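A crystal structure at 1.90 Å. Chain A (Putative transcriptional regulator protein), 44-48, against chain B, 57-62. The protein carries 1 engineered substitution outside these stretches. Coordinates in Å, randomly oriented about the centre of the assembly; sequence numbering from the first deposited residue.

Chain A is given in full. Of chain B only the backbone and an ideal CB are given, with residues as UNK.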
# COMPACT_ATOMS: atom_id res chain seq x y z
N MET A 44 -10.79 12.77 -9.84
CA MET A 44 -9.41 13.21 -10.00
C MET A 44 -8.65 13.14 -8.69
O MET A 44 -9.12 13.63 -7.65
CB MET A 44 -9.24 14.59 -10.66
CG MET A 44 -10.42 15.55 -10.63
SD MET A 44 -10.25 16.95 -11.85
CE MET A 44 -9.24 16.07 -13.06
N THR A 45 -7.49 12.50 -8.72
CA THR A 45 -6.66 12.40 -7.51
C THR A 45 -5.28 13.03 -7.70
O THR A 45 -4.76 13.11 -8.84
CB THR A 45 -6.50 10.93 -7.04
OG1 THR A 45 -5.63 10.25 -7.93
CG2 THR A 45 -7.87 10.19 -7.02
N HIS A 46 -4.68 13.52 -6.61
CA HIS A 46 -3.37 14.18 -6.69
C HIS A 46 -2.55 13.84 -5.48
O HIS A 46 -3.01 14.09 -4.37
CB HIS A 46 -3.50 15.73 -6.78
CG HIS A 46 -4.50 16.20 -7.79
ND1 HIS A 46 -4.15 16.57 -9.06
CD2 HIS A 46 -5.86 16.34 -7.71
CE1 HIS A 46 -5.23 16.93 -9.73
NE2 HIS A 46 -6.28 16.80 -8.93
N VAL A 47 -1.37 13.27 -5.67
CA VAL A 47 -0.40 13.20 -4.58
C VAL A 47 0.37 14.51 -4.46
O VAL A 47 0.88 15.04 -5.46
CB VAL A 47 0.57 12.00 -4.78
CG1 VAL A 47 1.71 12.04 -3.79
CG2 VAL A 47 -0.23 10.64 -4.67
N VAL A 48 0.47 15.02 -3.25
CA VAL A 48 1.28 16.21 -2.92
C VAL A 48 2.20 15.93 -1.74
O VAL A 48 1.93 15.05 -0.92
CB VAL A 48 0.42 17.47 -2.59
CG1 VAL A 48 -0.36 17.89 -3.85
CG2 VAL A 48 -0.50 17.21 -1.37
N UNK B 57 2.36 6.19 -11.61
CA UNK B 57 1.48 5.74 -10.56
C UNK B 57 0.26 6.67 -10.49
O UNK B 57 0.20 7.70 -11.17
CB UNK B 57 2.22 5.69 -9.22
N UNK B 58 -0.69 6.32 -9.64
CA UNK B 58 -1.92 7.13 -9.50
C UNK B 58 -1.63 8.46 -8.77
O UNK B 58 -0.64 8.57 -8.01
CB UNK B 58 -2.99 6.34 -8.74
N UNK B 59 -2.44 9.48 -9.05
CA UNK B 59 -2.35 10.72 -8.26
C UNK B 59 -1.33 11.62 -8.95
O UNK B 59 -0.81 12.56 -8.34
CB UNK B 59 -1.95 10.44 -6.81
N UNK B 60 -1.02 11.29 -10.22
CA UNK B 60 -0.13 12.13 -11.03
C UNK B 60 1.33 12.05 -10.62
O UNK B 60 2.06 13.05 -10.67
CB UNK B 60 -0.59 13.59 -10.95
N UNK B 61 1.78 10.88 -10.21
CA UNK B 61 3.21 10.74 -9.82
C UNK B 61 3.94 9.85 -10.80
O UNK B 61 3.29 9.04 -11.54
CB UNK B 61 3.34 10.17 -8.41
N UNK B 62 5.26 10.02 -10.83
CA UNK B 62 6.12 9.04 -11.56
C UNK B 62 7.15 8.52 -10.56
O UNK B 62 7.56 9.27 -9.66
CB UNK B 62 6.81 9.67 -12.77

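Chain A runs through this contact as an extended strand, and chain B meets it with a short turn whose backbone does most of the work. The centre of the contact is position 59, whose CA lies 3.9 Å from the CA of His A46.

Position 57 opens the stretch out of reach of chain A: its ideal CB has nothing of the strand within 5.5 Å. Its phi/psi of -96/175 is open to almost any residue, so this contact sets no preference. The deposited residue is Gly B57, whose N donates a backbone hydrogen bond to the O of position 61 at 3.0 Å, closing the turn on itself.

At position 58 the CA-to-CB bond points sideways, and the ideal CB stops 4.8 Å from Thr A45 OG1. The backbone angles, -72/153, are ordinary for an L-residue. Chain A offers no charge and no enclosing pocket here, so a polar, charged or long flexible side chain would each fit. The residue is Arg B58, extended along chi2 and chi3 (both t), with its end leading away from chain A; its guanidinium group is hydrogen-bonded elsewhere in the structure. Its nearest approach to the strand is through the backbone, Arg B58 O lying 4.0 Å from Val A47 CG2.

Position 59 is the most restrictive. Phi/psi of 89/16 would jam a CB against the carbonyl oxygen of the preceding residue, and the ideal CB would also sit 2.8 Å from Val A47 CG2, a clash. Both arguments call for glycine, and Gly B59 is found. Without a side chain, its backbone can lie close against the strand. Val A47 N donates to Gly B59 O at 2.8 Å with a nearly straight angle of 167°. Two CA-H...O contacts accompany this bond: Gly B59 CA to Thr A45 O, and His A46 CA to Gly B59 O, which shares the same acceptor; both are 3.4 Å. Thr A45 OG1 also approaches Gly B59 CA to 3.3 Å. A water lies 2.7 Å from both Gly B59 O and Val A47 O, at hydrogen-bonding distance of each, and has more acceptors in reach than it has protons.

At position 60 the ideal CA-to-CB bond points toward chain A, yet its ideal CB remains 4.7 Å from Thr A45 O and 5.0 Å from His A46 ND1, so a CB would meet no steric bar from the strand. The backbone decides instead: a phi of 73° favours glycine, with asparagine or aspartate the usual alternatives. Gly B60 is deposited and covers almost nothing of chain A.

Position 61 returns to extended angles, -112/158, with CA-to-CB sideways and the ideal CB 4.9 Å from Val A47 CB. An apolar neighbour at this range suits valine, leucine, isoleucine or methionine. Ile B61, with chi1 p and chi2 t, brings CG2 to 3.5 Å from Val A47 CB in an apolar contact.

Position 62 lies in a strand beyond the reach of this stretch of chain A, so many residues would serve. Ser B62 occupies it and makes no contact with the strand.

Chain B (57-62) GRGGIS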
# COMPACT_ATOMS: atom_id res chain seq x y z
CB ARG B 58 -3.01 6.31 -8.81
CG ARG B 58 -3.39 5.04 -9.64
CD ARG B 58 -4.33 4.16 -8.88
NE ARG B 58 -4.56 2.87 -9.57
CZ ARG B 58 -5.49 2.60 -10.48
NH1 ARG B 58 -6.31 3.56 -10.94
NH2 ARG B 58 -5.59 1.35 -10.96
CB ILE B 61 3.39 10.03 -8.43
CG1 ILE B 61 2.69 8.65 -8.41
CG2 ILE B 61 2.80 10.87 -7.30
CD1 ILE B 61 2.91 7.84 -7.04
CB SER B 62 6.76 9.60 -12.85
OG SER B 62 7.79 10.51 -12.61
O HOH W 1 0.89 14.69 -8.11
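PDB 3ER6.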